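Local coordinates for AbiEi antitoxin C-terminal domain-containing protein (Mycobacterium tuberculosis, PDB 1ZEL) that is of uncharacterised cellular role but has a winged-helix fold, probably binds DNA, and carries a region related to the C-terminal domain of AbiEi-type antitoxins, at residues Q40-E44 with A45-R49; S53-R56 with E57-I61; L88-R91 with S92-A95; R167-L171 with V172-T176. All coordinates share one frame; numbering follows the deposited sequence. Where two conformers were deposited one is given.

Interaction 1: Q40-E44 with A45-R49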
ATOM      1  N   GLN A  40      12.978  23.215 -17.029  1.00 19.86           N
ATOM      2  CA  GLN A  40      14.170  23.859 -16.518  1.00 19.86           C
ATOM      3  C   GLN A  40      15.435  23.236 -17.121  1.00 19.64           C
ATOM      4  O   GLN A  40      16.357  23.945 -17.492  1.00 18.75           O
ATOM      5  CB  GLN A  40      14.192  23.779 -14.982  1.00 21.07           C
ATOM      6  CG  GLN A  40      15.467  24.289 -14.300  1.00 24.78           C
ATOM      7  CD  GLN A  40      15.827  25.719 -14.643  1.00 35.96           C
ATOM      8  OE1 GLN A  40      15.009  26.478 -15.177  1.00 37.78           O
ATOM      9  NE2 GLN A  40      17.063  26.107 -14.318  1.00 35.81           N
ATOM     10  N   ARG A  41      15.469  21.915 -17.222  1.00 19.38           N
ATOM     11  CA  ARG A  41      16.623  21.210 -17.780  1.00 20.17           C
ATOM     12  C   ARG A  41      16.795  21.525 -19.284  1.00 20.60           C
ATOM     13  O   ARG A  41      17.915  21.641 -19.787  1.00 20.19           O
ATOM     14  CB  ARG A  41      16.443  19.703 -17.605  1.00 19.50           C
ATOM     15  CG  ARG A  41      16.594  19.255 -16.156  1.00 21.68           C
ATOM     16  CD  ARG A  41      16.442  17.740 -16.018  1.00 22.11           C
ATOM     17  NE  ARG A  41      16.626  17.323 -14.625  1.00 19.53           N
ATOM     18  CZ  ARG A  41      17.802  17.059 -14.054  1.00 23.44           C
ATOM     19  NH1 ARG A  41      18.942  17.157 -14.728  1.00 25.42           N
ATOM     20  NH2 ARG A  41      17.841  16.676 -12.789  1.00 24.18           N
ATOM     21  N   LEU A  42      15.695  21.682 -20.004  1.00 21.83           N
ATOM     22  CA  LEU A  42      15.810  22.103 -21.401  1.00 23.19           C
ATOM     23  C   LEU A  42      16.496  23.459 -21.519  1.00 24.47           C
ATOM     24  O   LEU A  42      17.444  23.614 -22.305  1.00 24.93           O
ATOM     25  CB  LEU A  42      14.436  22.148 -22.068  1.00 23.81           C
ATOM     26  CG  LEU A  42      13.858  20.756 -22.330  1.00 24.36           C
ATOM     27  CD1 LEU A  42      12.391  20.962 -22.682  1.00 28.05           C
ATOM     28  CD2 LEU A  42      14.619  20.108 -23.468  1.00 22.39           C
ATOM     29  N   THR A  43      16.015  24.424 -20.735  1.00 25.37           N
ATOM     30  CA  THR A  43      16.550  25.797 -20.706  1.00 27.32           C
ATOM     31  C   THR A  43      18.031  25.792 -20.365  1.00 27.51           C
ATOM     32  O   THR A  43      18.833  26.424 -21.057  1.00 28.59           O
ATOM     33  CB  THR A  43      15.775  26.669 -19.677  1.00 27.78           C
ATOM     34  OG1 THR A  43      14.401  26.784 -20.084  1.00 28.02           O
ATOM     35  CG2 THR A  43      16.379  28.076 -19.575  1.00 33.01           C
ATOM     36  N   GLU A  44      18.383  25.078 -19.301  1.00 27.16           N
ATOM     37  CA  GLU A  44      19.777  24.901 -18.883  1.00 27.88           C
ATOM     38  C   GLU A  44      20.691  24.350 -19.968  1.00 27.28           C
ATOM     39  O   GLU A  44      21.868  24.703 -20.018  1.00 27.60           O
ATOM     40  CB  GLU A  44      19.847  23.969 -17.681  1.00 27.58           C
ATOM     41  CG  GLU A  44      19.372  24.638 -16.419  1.00 31.88           C
ATOM     42  CD  GLU A  44      19.576  23.786 -15.171  1.00 45.61           C
ATOM     43  OE1 GLU A  44      20.108  22.646 -15.272  1.00 45.14           O
ATOM     44  OE2 GLU A  44      19.191  24.272 -14.081  1.00 46.38           O
ATOM     45  N   ALA A  45      20.146  23.485 -20.818  1.00 25.99           N
ATOM     46  CA  ALA A  45      20.905  22.838 -21.903  1.00 25.49           C
ATOM     47  C   ALA A  45      21.082  23.757 -23.119  1.00 25.26           C
ATOM     48  O   ALA A  45      21.760  23.384 -24.089  1.00 26.00           O
ATOM     49  CB  ALA A  45      20.221  21.544 -22.330  1.00 23.48           C
ATOM     50  N   GLY A  46      20.451  24.930 -23.074  1.00 24.55           N
ATOM     51  CA  GLY A  46      20.485  25.892 -24.175  1.00 24.52           C
ATOM     52  C   GLY A  46      19.539  25.415 -25.264  1.00 24.42           C
ATOM     53  O   GLY A  46      19.625  25.837 -26.409  1.00 23.17           O
ATOM     54  N   CYS A  47      18.629  24.522 -24.876  1.00 24.06           N
ATOM     55  CA  CYS A  47      17.631  23.983 -25.776  1.00 25.08           C
ATOM     56  C   CYS A  47      16.380  24.837 -25.755  1.00 25.14           C
ATOM     57  O   CYS A  47      15.744  25.001 -24.709  1.00 26.21           O
ATOM     58  CB  CYS A  47      17.294  22.527 -25.411  1.00 24.78           C
ATOM     59  SG  CYS A  47      16.109  21.869 -26.582  1.00 27.67           S
ATOM     60  N   GLY A  48      16.019  25.381 -26.911  1.00 25.76           N
ATOM     61  CA  GLY A  48      14.858  26.260 -27.001  1.00 26.46           C
ATOM     62  C   GLY A  48      13.594  25.560 -27.475  1.00 27.03           C
ATOM     63  O   GLY A  48      12.627  26.216 -27.880  1.00 26.26           O
ATOM     64  N   ARG A  49      13.608  24.232 -27.447  1.00 27.32           N
ATOM     65  CA  ARG A  49      12.419  23.434 -27.777  1.00 28.81           C
ATOM     66  C   ARG A  49      11.247  23.693 -26.852  1.00 28.91           C
ATOM     67  O   ARG A  49      11.428  23.860 -25.640  1.00 29.16           O
ATOM     68  CB  ARG A  49      12.730  21.940 -27.696  1.00 28.12           C
ATOM     69  CG  ARG A  49      13.233  21.370 -28.955  1.00 33.33           C
ATOM     70  CD  ARG A  49      12.115  20.738 -29.744  1.00 39.33           C
ATOM     71  NE  ARG A  49      12.713  19.720 -30.579  1.00 46.51           N
ATOM     72  CZ  ARG A  49      12.192  18.532 -30.816  1.00 44.96           C
ATOM     73  NH1 ARG A  49      11.026  18.174 -30.288  1.00 44.98           N
ATOM     74  NH2 ARG A  49      12.857  17.704 -31.598  1.00 47.03           N
TER
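The carbonyls of L42 and T43 hand the end of helix 35-44 over to C47 and G46 in a Schellman motif, with G46 at a positive phi of 77°. The wider bond runs from C47 N to L42 O at 3.0 Å. Within its span G46 N reaches T43 O, also at 3.0 Å, but from above the carbonyl plane. A45 N keeps the helical bond to R41 O and adds a weak one to L42 O, while the A45 methyl lies 3.4 Å from R41 O. Of the side chains, L42 carries the apolar part, its CD2 branch resting 3.9 Å from SG of C47. That sulfur stands anti to the backbone N of C47 (chi1 -178°), a position from which it both lies alongside the leucine and accepts R49 N at 3.5 Å. W17 packs on L42 and C47, and V21 of helix 19-28 on L42 and A45. On another side of the helix Q40 NE2 bonds to the anti side of E44 OE2 at 2.8 Å, 25° out of the carboxylate plane, bridging one turn. R49 makes a cation-pi contact with W17. This is probably the turn of the helix-turn-helix. The amides of A45, G46 and C47 are met by the last carbonyls of the helix, and the L42-C47 apolar patch lies beside them, which implies a well-defined bend.

Interaction 2: S53-R56 with E57-I61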
ATOM      1  N   SER A  53       6.679  19.469 -26.819  1.00 23.60           N
ATOM      2  CA  SER A  53       7.370  18.870 -27.954  1.00 24.00           C
ATOM      3  C   SER A  53       8.586  18.033 -27.580  1.00 23.52           C
ATOM      4  O   SER A  53       8.760  16.936 -28.085  1.00 22.60           O
ATOM      5  CB  SER A  53       7.830  19.958 -28.908  1.00 23.90           C
ATOM      6  OG  SER A  53       8.382  19.378 -30.073  1.00 27.92           O
ATOM      7  N   ALA A  54       9.451  18.585 -26.735  1.00 24.52           N
ATOM      8  CA  ALA A  54      10.626  17.863 -26.222  1.00 24.69           C
ATOM      9  C   ALA A  54      10.214  16.560 -25.555  1.00 25.38           C
ATOM     10  O   ALA A  54      10.780  15.489 -25.841  1.00 25.60           O
ATOM     11  CB  ALA A  54      11.380  18.746 -25.225  1.00 24.20           C
ATOM     12  N   ILE A  55       9.200  16.645 -24.691  1.00 25.81           N
ATOM     13  CA  ILE A  55       8.733  15.470 -23.942  1.00 25.87           C
ATOM     14  C   ILE A  55       8.173  14.399 -24.872  1.00 25.65           C
ATOM     15  O   ILE A  55       8.432  13.214 -24.675  1.00 24.97           O
ATOM     16  CB  ILE A  55       7.710  15.839 -22.826  1.00 26.34           C
ATOM     17  CG1 ILE A  55       8.397  16.668 -21.744  1.00 25.71           C
ATOM     18  CG2 ILE A  55       7.140  14.564 -22.182  1.00 27.96           C
ATOM     19  CD1 ILE A  55       7.498  17.570 -20.950  1.00 30.25           C
ATOM     20  N   ARG A  56       7.398  14.831 -25.873  1.00 25.80           N
ATOM     21  CA  ARG A  56       6.761  13.930 -26.841  1.00 25.66           C
ATOM     22  C   ARG A  56       7.840  13.125 -27.545  1.00 24.24           C
ATOM     23  O   ARG A  56       7.727  11.901 -27.691  1.00 24.37           O
ATOM     24  CB  ARG A  56       6.005  14.778 -27.881  1.00 26.56           C
ATOM     25  CG  ARG A  56       4.772  14.167 -28.497  1.00 30.67           C
ATOM     26  CD  ARG A  56       3.659  15.233 -28.645  1.00 38.69           C
ATOM     27  NE  ARG A  56       4.122  16.445 -29.327  1.00 36.98           N
ATOM     28  CZ  ARG A  56       3.758  17.680 -28.994  1.00 38.41           C
ATOM     29  NH1 ARG A  56       2.918  17.885 -27.981  1.00 40.40           N
ATOM     30  NH2 ARG A  56       4.240  18.717 -29.669  1.00 38.64           N
ATOM     31  N   GLU A  57       8.878  13.816 -28.012  1.00 23.28           N
ATOM     32  CA  GLU A  57       9.990  13.140 -28.674  0.60 22.48           C
ATOM     33  C   GLU A  57      10.766  12.234 -27.721  1.00 22.24           C
ATOM     34  O   GLU A  57      11.132  11.112 -28.077  1.00 22.31           O
ATOM     35  CB  GLU A  57      10.942  14.131 -29.333  0.60 22.11           C
ATOM     36  CG  GLU A  57      12.069  13.440 -30.125  0.60 22.27           C
ATOM     37  CD  GLU A  57      12.903  14.422 -30.905  0.60 23.74           C
ATOM     38  OE1 GLU A  57      12.392  15.529 -31.105  0.60 22.24           O
ATOM     39  OE2 GLU A  57      14.053  14.106 -31.299  0.60 24.06           O
ATOM     40  N   LEU A  58      11.024  12.715 -26.515  1.00 21.60           N
ATOM     41  CA  LEU A  58      11.746  11.908 -25.535  1.00 22.21           C
ATOM     42  C   LEU A  58      10.958  10.648 -25.151  1.00 22.27           C
ATOM     43  O   LEU A  58      11.549   9.576 -24.864  1.00 22.79           O
ATOM     44  CB  LEU A  58      12.091  12.777 -24.305  1.00 21.86           C
ATOM     45  CG  LEU A  58      13.268  13.741 -24.508  1.00 21.18           C
ATOM     46  CD1 LEU A  58      13.408  14.708 -23.305  1.00 21.56           C
ATOM     47  CD2 LEU A  58      14.615  13.003 -24.760  1.00 20.08           C
ATOM     48  N   ARG A  59       9.626  10.790 -25.160  1.00 22.15           N
ATOM     49  CA  ARG A  59       8.688   9.689 -24.954  0.50 22.84           C
ATOM     50  C   ARG A  59       8.791   8.708 -26.131  1.00 23.37           C
ATOM     51  O   ARG A  59       8.906   7.484 -25.960  1.00 23.09           O
ATOM     52  CB  ARG A  59       7.264  10.269 -24.895  0.50 23.48           C
ATOM     53  CG  ARG A  59       6.398   9.817 -23.729  0.50 24.47           C
ATOM     54  CD  ARG A  59       4.902   9.864 -24.073  0.50 26.04           C
ATOM     55  NE  ARG A  59       4.409  11.164 -24.555  0.50 29.20           N
ATOM     56  CZ  ARG A  59       4.089  12.193 -23.766  0.50 27.89           C
ATOM     57  NH1 ARG A  59       3.637  13.330 -24.297  0.50 20.68           N
ATOM     58  NH2 ARG A  59       4.218  12.081 -22.445  0.50 16.70           N
ATOM     59  N   ARG A  60       8.735   9.261 -27.334  1.00 23.81           N
ATOM     60  CA  ARG A  60       8.750   8.454 -28.540  1.00 24.75           C
ATOM     61  C   ARG A  60      10.019   7.639 -28.606  1.00 24.79           C
ATOM     62  O   ARG A  60       9.982   6.447 -28.908  1.00 25.70           O
ATOM     63  CB  ARG A  60       8.621   9.338 -29.775  1.00 25.01           C
ATOM     64  CG  ARG A  60       8.596   8.555 -31.076  1.00 30.29           C
ATOM     65  CD  ARG A  60       8.583   9.480 -32.308  1.00 39.12           C
ATOM     66  NE  ARG A  60       9.850  10.204 -32.503  1.00 44.59           N
ATOM     67  CZ  ARG A  60      10.965   9.674 -33.012  1.00 45.13           C
ATOM     68  NH1 ARG A  60      11.013   8.399 -33.372  1.00 47.11           N
ATOM     69  NH2 ARG A  60      12.049  10.424 -33.146  1.00 45.54           N
ATOM     70  N   ILE A  61      11.142   8.262 -28.287  1.00 24.24           N
ATOM     71  CA  ILE A  61      12.408   7.554 -28.387  1.00 24.97           C
ATOM     72  C   ILE A  61      12.769   6.738 -27.147  1.00 24.39           C
ATOM     73  O   ILE A  61      13.699   5.938 -27.199  1.00 25.05           O
ATOM     74  CB  ILE A  61      13.584   8.448 -28.881  1.00 25.34           C
ATOM     75  CG1 ILE A  61      13.989   9.486 -27.857  1.00 28.46           C
ATOM     76  CG2 ILE A  61      13.238   9.116 -30.203  1.00 26.62           C
ATOM     77  CD1 ILE A  61      15.087  10.395 -28.373  1.00 32.44           C
TER
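L58 folds back on the carbonyl of A54, its CG 3.3 Å from A54 O, and the same oxygen accepts L58 N at 2.9 Å. This is the tightly packed flank of helix 51-61: A54 meets L42 of helix 35-44, I55 meets L38 of that helix, and both I55 and L58 press on L64 of the following strand. R59 is partly exposed and touches Q66 of strand 64-66. In the conformer given, its chain bends at chi3 (-55°) and crosses I55 obliquely, with I55 CG2 over one face of the guanidinium, 3.8 Å from NH2. Coming after helix 35-44 and before the strands 64-66 and 72-75, helix 51-61 has the place of the recognition helix in a winged-helix domain, and its run of arginines is consistent with the DNA binding proposed for this protein. E57 packs on P15; in the conformer given its carboxylate approaches R49 and W17 NE1, a placement made doubtful by the very short gap to R49 and a second conformer. The solvent side is looser. R56 bends at both chi2 and chi3, and S53 CA lies over one face of its guanidinium, 3.5 Å from the plane and offset toward the rim. R60 points outward beyond its CB, which stays 3.4 Å from R56 O.

Interaction 3: L88-R91 with S92-A95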
ATOM      1  N   LEU A  88       5.747   3.420  -8.462  1.00 23.25           N
ATOM      2  CA  LEU A  88       5.950   4.655  -9.208  1.00 24.32           C
ATOM      3  C   LEU A  88       4.670   5.482  -9.400  1.00 24.27           C
ATOM      4  O   LEU A  88       4.730   6.708  -9.348  1.00 25.26           O
ATOM      5  CB  LEU A  88       6.678   4.406 -10.549  1.00 23.59           C
ATOM      6  CG  LEU A  88       8.190   4.565 -10.553  1.00 26.23           C
ATOM      7  CD1 LEU A  88       8.795   4.174 -11.911  1.00 30.43           C
ATOM      8  CD2 LEU A  88       8.630   5.990 -10.139  1.00 23.90           C
ATOM      9  N   PRO A  89       3.501   4.826  -9.620  1.00 24.15           N
ATOM     10  CA  PRO A  89       2.262   5.627  -9.609  1.00 23.02           C
ATOM     11  C   PRO A  89       2.067   6.496  -8.349  1.00 23.00           C
ATOM     12  O   PRO A  89       1.620   7.642  -8.451  1.00 23.27           O
ATOM     13  CB  PRO A  89       1.156   4.569  -9.700  1.00 23.11           C
ATOM     14  CG  PRO A  89       1.826   3.380 -10.407  1.00 23.11           C
ATOM     15  CD  PRO A  89       3.250   3.401  -9.962  1.00 23.97           C
ATOM     16  N   LEU A  90       2.385   5.956  -7.176  1.00 21.93           N
ATOM     17  CA  LEU A  90       2.236   6.711  -5.934  1.00 21.55           C
ATOM     18  C   LEU A  90       3.318   7.768  -5.762  1.00 22.85           C
ATOM     19  O   LEU A  90       3.054   8.880  -5.292  1.00 23.34           O
ATOM     20  CB  LEU A  90       2.210   5.767  -4.732  1.00 20.75           C
ATOM     21  CG  LEU A  90       0.957   4.892  -4.673  1.00 21.37           C
ATOM     22  CD1 LEU A  90       1.098   3.876  -3.564  1.00 18.75           C
ATOM     23  CD2 LEU A  90      -0.302   5.746  -4.468  1.00 20.37           C
ATOM     24  N   ARG A  91       4.552   7.416  -6.108  1.00 22.90           N
ATOM     25  CA  ARG A  91       5.621   8.413  -6.112  1.00 22.64           C
ATOM     26  C   ARG A  91       5.300   9.534  -7.092  1.00 22.44           C
ATOM     27  O   ARG A  91       5.653  10.680  -6.838  1.00 23.24           O
ATOM     28  CB  ARG A  91       6.967   7.772  -6.463  1.00 22.83           C
ATOM     29  CG  ARG A  91       7.324   6.594  -5.542  1.00 22.55           C
ATOM     30  CD  ARG A  91       8.767   6.186  -5.724  1.00 22.09           C
ATOM     31  NE  ARG A  91       8.956   4.762  -5.453  1.00 23.79           N
ATOM     32  CZ  ARG A  91       9.114   4.233  -4.235  1.00 25.75           C
ATOM     33  NH1 ARG A  91       9.128   5.005  -3.159  1.00 21.62           N
ATOM     34  NH2 ARG A  91       9.273   2.920  -4.098  1.00 26.59           N
ATOM     35  N   SER A  92       4.665   9.227  -8.221  1.00 21.66           N
ATOM     36  CA  SER A  92       4.290  10.326  -9.137  1.00 22.67           C
ATOM     37  C   SER A  92       3.257  11.281  -8.538  1.00 22.40           C
ATOM     38  O   SER A  92       3.258  12.501  -8.817  1.00 21.88           O
ATOM     39  CB  SER A  92       3.837   9.799 -10.506  1.00 23.75           C
ATOM     40  OG  SER A  92       2.463   9.483 -10.548  1.00 24.85           O
ATOM     41  N   TRP A  93       2.371  10.737  -7.714  1.00 22.25           N
ATOM     42  CA  TRP A  93       1.452  11.563  -6.944  1.00 23.14           C
ATOM     43  C   TRP A  93       2.174  12.478  -5.951  1.00 23.95           C
ATOM     44  O   TRP A  93       1.920  13.700  -5.929  1.00 24.66           O
ATOM     45  CB  TRP A  93       0.402  10.678  -6.268  1.00 23.69           C
ATOM     46  CG  TRP A  93      -0.767  11.443  -5.635  1.00 23.97           C
ATOM     47  CD1 TRP A  93      -1.035  12.773  -5.726  1.00 26.93           C
ATOM     48  CD2 TRP A  93      -1.826  10.867  -4.868  1.00 26.80           C
ATOM     49  NE1 TRP A  93      -2.190  13.077  -5.027  1.00 30.28           N
ATOM     50  CE2 TRP A  93      -2.695  11.912  -4.497  1.00 30.31           C
ATOM     51  CE3 TRP A  93      -2.124   9.558  -4.463  1.00 27.32           C
ATOM     52  CZ2 TRP A  93      -3.839  11.693  -3.717  1.00 27.62           C
ATOM     53  CZ3 TRP A  93      -3.269   9.338  -3.700  1.00 21.75           C
ATOM     54  CH2 TRP A  93      -4.101  10.396  -3.324  1.00 26.31           C
ATOM     55  N   LEU A  94       3.088  11.922  -5.151  1.00 23.85           N
ATOM     56  CA  LEU A  94       3.881  12.743  -4.208  1.00 24.37           C
ATOM     57  C   LEU A  94       4.708  13.819  -4.909  1.00 25.00           C
ATOM     58  O   LEU A  94       4.980  14.896  -4.334  1.00 25.04           O
ATOM     59  CB  LEU A  94       4.820  11.862  -3.391  1.00 24.26           C
ATOM     60  CG  LEU A  94       4.109  10.977  -2.384  1.00 24.61           C
ATOM     61  CD1 LEU A  94       5.075   9.892  -1.892  1.00 26.31           C
ATOM     62  CD2 LEU A  94       3.553  11.810  -1.244  1.00 28.37           C
ATOM     63  N   ALA A  95       5.105  13.527  -6.151  1.00 25.43           N
ATOM     64  CA  ALA A  95       5.871  14.482  -6.967  1.00 26.04           C
ATOM     65  C   ALA A  95       5.072  15.741  -7.261  1.00 26.69           C
ATOM     66  O   ALA A  95       5.634  16.837  -7.326  1.00 27.68           O
ATOM     67  CB  ALA A  95       6.319  13.827  -8.256  1.00 24.94           C
TER
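S92 OG turns back one turn of helix 88-96 and donates to P89 O at 2.9 Å, while S92 N goes to L88 O at 2.8 Å. With chi1 at 87° the hydroxyl lies between its own backbone N and carbonyl carbon, the crowded position, which is what brings it over the preceding turn. P89 O is thereby a double acceptor: W93 N also reaches it, at 3.3 Å, and the two donors arrive from the same face of the carbonyl plane. The sharing goes with a rather long amide bond, whereas the next link, L94 N to L90 O, is 3.0 Å and nearly straight at 166°. R91 O completes the series by accepting A95 N. A serine bonding back to the carbonyl three residues earlier is a familiar way of satisfying a buried hydroxyl within a helix, and here S92 is buried against T72 of strand 72-75. The helix lies in the part of the chain matching the AbiEi antitoxin C-terminal domain family, with P89 and L90 packed against strand 124-127. The guanidinium of R91, at the end of a chain extended from CG to NE, is satisfied outside the helix: NE forms a salt bridge with D85, and NH2 donates to T176 OG1. The apolar side is simpler. W93 turns its indole away from the preceding turn toward the ring of F102; L90 CD2 lies at its edge, near the ring plane and 4.2 Å from CE3.

Interaction 4: R167-L171 with V172-T176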
ATOM      1  N   ARG A 167      11.926  -5.751  14.711  1.00 20.28           N
ATOM      2  CA  ARG A 167      11.685  -6.587  13.534  1.00 21.24           C
ATOM      3  C   ARG A 167      12.791  -6.524  12.478  1.00 21.96           C
ATOM      4  O   ARG A 167      12.681  -7.166  11.421  1.00 21.90           O
ATOM      5  CB  ARG A 167      10.342  -6.230  12.871  1.00 20.62           C
ATOM      6  CG  ARG A 167       9.115  -6.363  13.773  1.00 22.80           C
ATOM      7  CD  ARG A 167       8.773  -7.819  13.988  1.00 17.39           C
ATOM      8  NE  ARG A 167       8.106  -8.367  12.798  1.00 20.94           N
ATOM      9  CZ  ARG A 167       7.866  -9.663  12.619  1.00 28.72           C
ATOM     10  NH1 ARG A 167       8.212 -10.546  13.566  1.00 24.91           N
ATOM     11  NH2 ARG A 167       7.259 -10.077  11.511  1.00 28.07           N
ATOM     12  N   ARG A 168      13.836  -5.740  12.765  1.00 22.26           N
ATOM     13  CA  ARG A 168      14.972  -5.499  11.858  1.00 22.05           C
ATOM     14  C   ARG A 168      14.514  -4.819  10.578  1.00 22.28           C
ATOM     15  O   ARG A 168      15.091  -5.050   9.511  1.00 23.40           O
ATOM     16  CB  ARG A 168      15.772  -6.791  11.517  1.00 21.26           C
ATOM     17  CG  ARG A 168      15.940  -7.819  12.633  1.00 19.53           C
ATOM     18  CD  ARG A 168      16.560  -7.248  13.893  1.00 21.81           C
ATOM     19  NE  ARG A 168      16.369  -8.164  15.029  1.00 27.90           N
ATOM     20  CZ  ARG A 168      16.446  -7.807  16.312  1.00 31.85           C
ATOM     21  NH1 ARG A 168      16.719  -6.544  16.641  1.00 34.14           N
ATOM     22  NH2 ARG A 168      16.248  -8.708  17.272  1.00 31.78           N
ATOM     23  N   LEU A 169      13.492  -3.967  10.681  1.00 22.41           N
ATOM     24  CA  LEU A 169      13.027  -3.194   9.533  1.00 22.14           C
ATOM     25  C   LEU A 169      13.571  -1.764   9.614  1.00 22.65           C
ATOM     26  O   LEU A 169      13.725  -1.193  10.698  1.00 22.03           O
ATOM     27  CB  LEU A 169      11.492  -3.218   9.420  1.00 22.71           C
ATOM     28  CG  LEU A 169      10.885  -4.631   9.241  1.00 23.68           C
ATOM     29  CD1 LEU A 169       9.365  -4.613   9.263  1.00 17.66           C
ATOM     30  CD2 LEU A 169      11.366  -5.273   7.942  1.00 26.27           C
ATOM     31  N   ASP A 170      13.895  -1.212   8.460  1.00 21.74           N
ATOM     32  CA  ASP A 170      14.513   0.080   8.413  1.00 22.41           C
ATOM     33  C   ASP A 170      13.468   1.093   8.842  1.00 22.60           C
ATOM     34  O   ASP A 170      12.317   1.040   8.367  1.00 22.26           O
ATOM     35  CB  ASP A 170      14.984   0.399   7.003  1.00 22.27           C
ATOM     36  CG  ASP A 170      15.699   1.726   6.943  1.00 23.94           C
ATOM     37  OD1 ASP A 170      16.921   1.732   7.132  1.00 27.07           O
ATOM     38  OD2 ASP A 170      15.037   2.760   6.769  1.00 23.55           O
ATOM     39  N   LEU A 171      13.854   2.000   9.739  1.00 21.63           N
ATOM     40  CA  LEU A 171      12.881   2.954  10.308  1.00 22.03           C
ATOM     41  C   LEU A 171      12.155   3.751   9.243  1.00 22.73           C
ATOM     42  O   LEU A 171      10.978   4.120   9.413  1.00 23.49           O
ATOM     43  CB  LEU A 171      13.571   3.890  11.304  1.00 22.17           C
ATOM     44  CG  LEU A 171      13.900   3.299  12.683  1.00 20.52           C
ATOM     45  CD1 LEU A 171      14.781   4.250  13.520  1.00 19.45           C
ATOM     46  CD2 LEU A 171      12.606   2.969  13.425  1.00 19.40           C
ATOM     47  N   VAL A 172      12.847   4.012   8.135  1.00 22.92           N
ATOM     48  CA  VAL A 172      12.303   4.846   7.071  1.00 23.82           C
ATOM     49  C   VAL A 172      12.007   4.095   5.781  1.00 23.86           C
ATOM     50  O   VAL A 172      11.014   4.394   5.115  1.00 24.69           O
ATOM     51  CB  VAL A 172      13.222   6.066   6.800  1.00 24.79           C
ATOM     52  CG1 VAL A 172      12.754   6.851   5.558  1.00 27.30           C
ATOM     53  CG2 VAL A 172      13.260   6.951   8.049  1.00 24.11           C
ATOM     54  N   ALA A 173      12.810   3.091   5.440  1.00 23.09           N
ATOM     55  CA  ALA A 173      12.689   2.467   4.102  1.00 22.24           C
ATOM     56  C   ALA A 173      12.083   1.063   4.047  1.00 21.03           C
ATOM     57  O   ALA A 173      12.122   0.373   2.980  1.00 20.53           O
ATOM     58  CB  ALA A 173      14.033   2.468   3.445  1.00 23.85           C
ATOM     59  N   TRP A 174      11.496   0.631   5.160  1.00 20.98           N
ATOM     60  CA  TRP A 174      10.912  -0.720   5.242  1.00 20.50           C
ATOM     61  C   TRP A 174       9.798  -0.974   4.204  1.00 20.32           C
ATOM     62  O   TRP A 174       9.621  -2.111   3.779  1.00 20.36           O
ATOM     63  CB  TRP A 174      10.441  -1.028   6.679  1.00 19.93           C
ATOM     64  CG  TRP A 174       9.228  -0.255   7.066  1.00 19.28           C
ATOM     65  CD1 TRP A 174       9.169   1.028   7.550  1.00 23.16           C
ATOM     66  CD2 TRP A 174       7.885  -0.702   6.944  1.00 20.14           C
ATOM     67  NE1 TRP A 174       7.855   1.397   7.741  1.00 19.95           N
ATOM     68  CE2 TRP A 174       7.048   0.348   7.376  1.00 21.27           C
ATOM     69  CE3 TRP A 174       7.304  -1.885   6.491  1.00 18.20           C
ATOM     70  CZ2 TRP A 174       5.655   0.242   7.368  1.00 22.71           C
ATOM     71  CZ3 TRP A 174       5.915  -2.003   6.516  1.00 23.51           C
ATOM     72  CH2 TRP A 174       5.107  -0.934   6.942  1.00 22.12           C
ATOM     73  N   ALA A 175       9.062   0.076   3.813  1.00 20.30           N
ATOM     74  CA  ALA A 175       8.050  -0.015   2.723  1.00 20.84           C
ATOM     75  C   ALA A 175       8.506   0.802   1.500  1.00 22.74           C
ATOM     76  O   ALA A 175       7.687   1.471   0.817  1.00 22.44           O
ATOM     77  CB  ALA A 175       6.643   0.440   3.204  1.00 19.05           C
ATOM     78  N   THR A 176       9.825   0.751   1.259  1.00 23.87           N
ATOM     79  CA  THR A 176      10.531   1.377   0.131  1.00 25.35           C
ATOM     80  C   THR A 176      10.479   2.892   0.159  1.00 25.99           C
ATOM     81  O   THR A 176      10.652   3.546  -0.885  1.00 27.00           O
ATOM     82  CB  THR A 176       9.998   0.911  -1.240  1.00 25.92           C
ATOM     83  OG1 THR A 176       8.757   1.587  -1.511  1.00 30.46           O
ATOM     84  CG2 THR A 176       9.798  -0.591  -1.284  1.00 25.62           C
TER
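V172 N closes an Asx turn with D170 OD2, and A173 N makes a second bond to the same oxygen, together an Asx motif in the long loop between helices 161-166 and 183-192. V172 N lies 2.9 Å from OD2 and stands above the carboxylate plane; A173 N, at 2.6 Å, comes to the anti side of OD2 from the opposite face. CG of D170 is anti to its backbone N (chi1 -177°), a setting that swings the carboxylate forward over the turn. One oxygen is thus gripped twice, and a weak bond from W174 N to D170 O adds to the hold. Just upstream, the loop leaves helix 161-166 through a Schellman motif at R168, beside R167 of the sodium site with D209 and D213. Downstream, a type I beta turn runs from A173 to T176. W174 drops its indole inward, onto L164 of helix 161-166 and onto H112 and L113 of helix 106-113, and its CB packs against L169 CB at 3.7 Å. A175 CB lies over the centre of the indole, 3.9 Å above its plane. The carbonyl of D170 lies at the edge of the ring, near its plane, with D170 O 3.3 Å from W174 CD1.

In the fold
Interactions 1 and 2 probably belong to one helix-turn-helix unit: the turn 45-49 lies between helix 35-44 and helix 51-61, and L42 CD1 meets A54 CB at 3.5 Å where the helices pack. Interaction 1 is a surface turn, whereas interaction 2 has a buried apolar flank and an arginine-rich outer one. Interactions 3 and 4 lie in the region related to the AbiEi C-terminal domain, nearer the centre of the chain, and touch through R91 and T176. Interaction 3 is partly buried and bonds by regular helical amides plus a hydroxyl; interaction 4, in a surface loop, depends on a carboxylate. Nearest atoms of interactions 2 and 3 are about 12 Å apart.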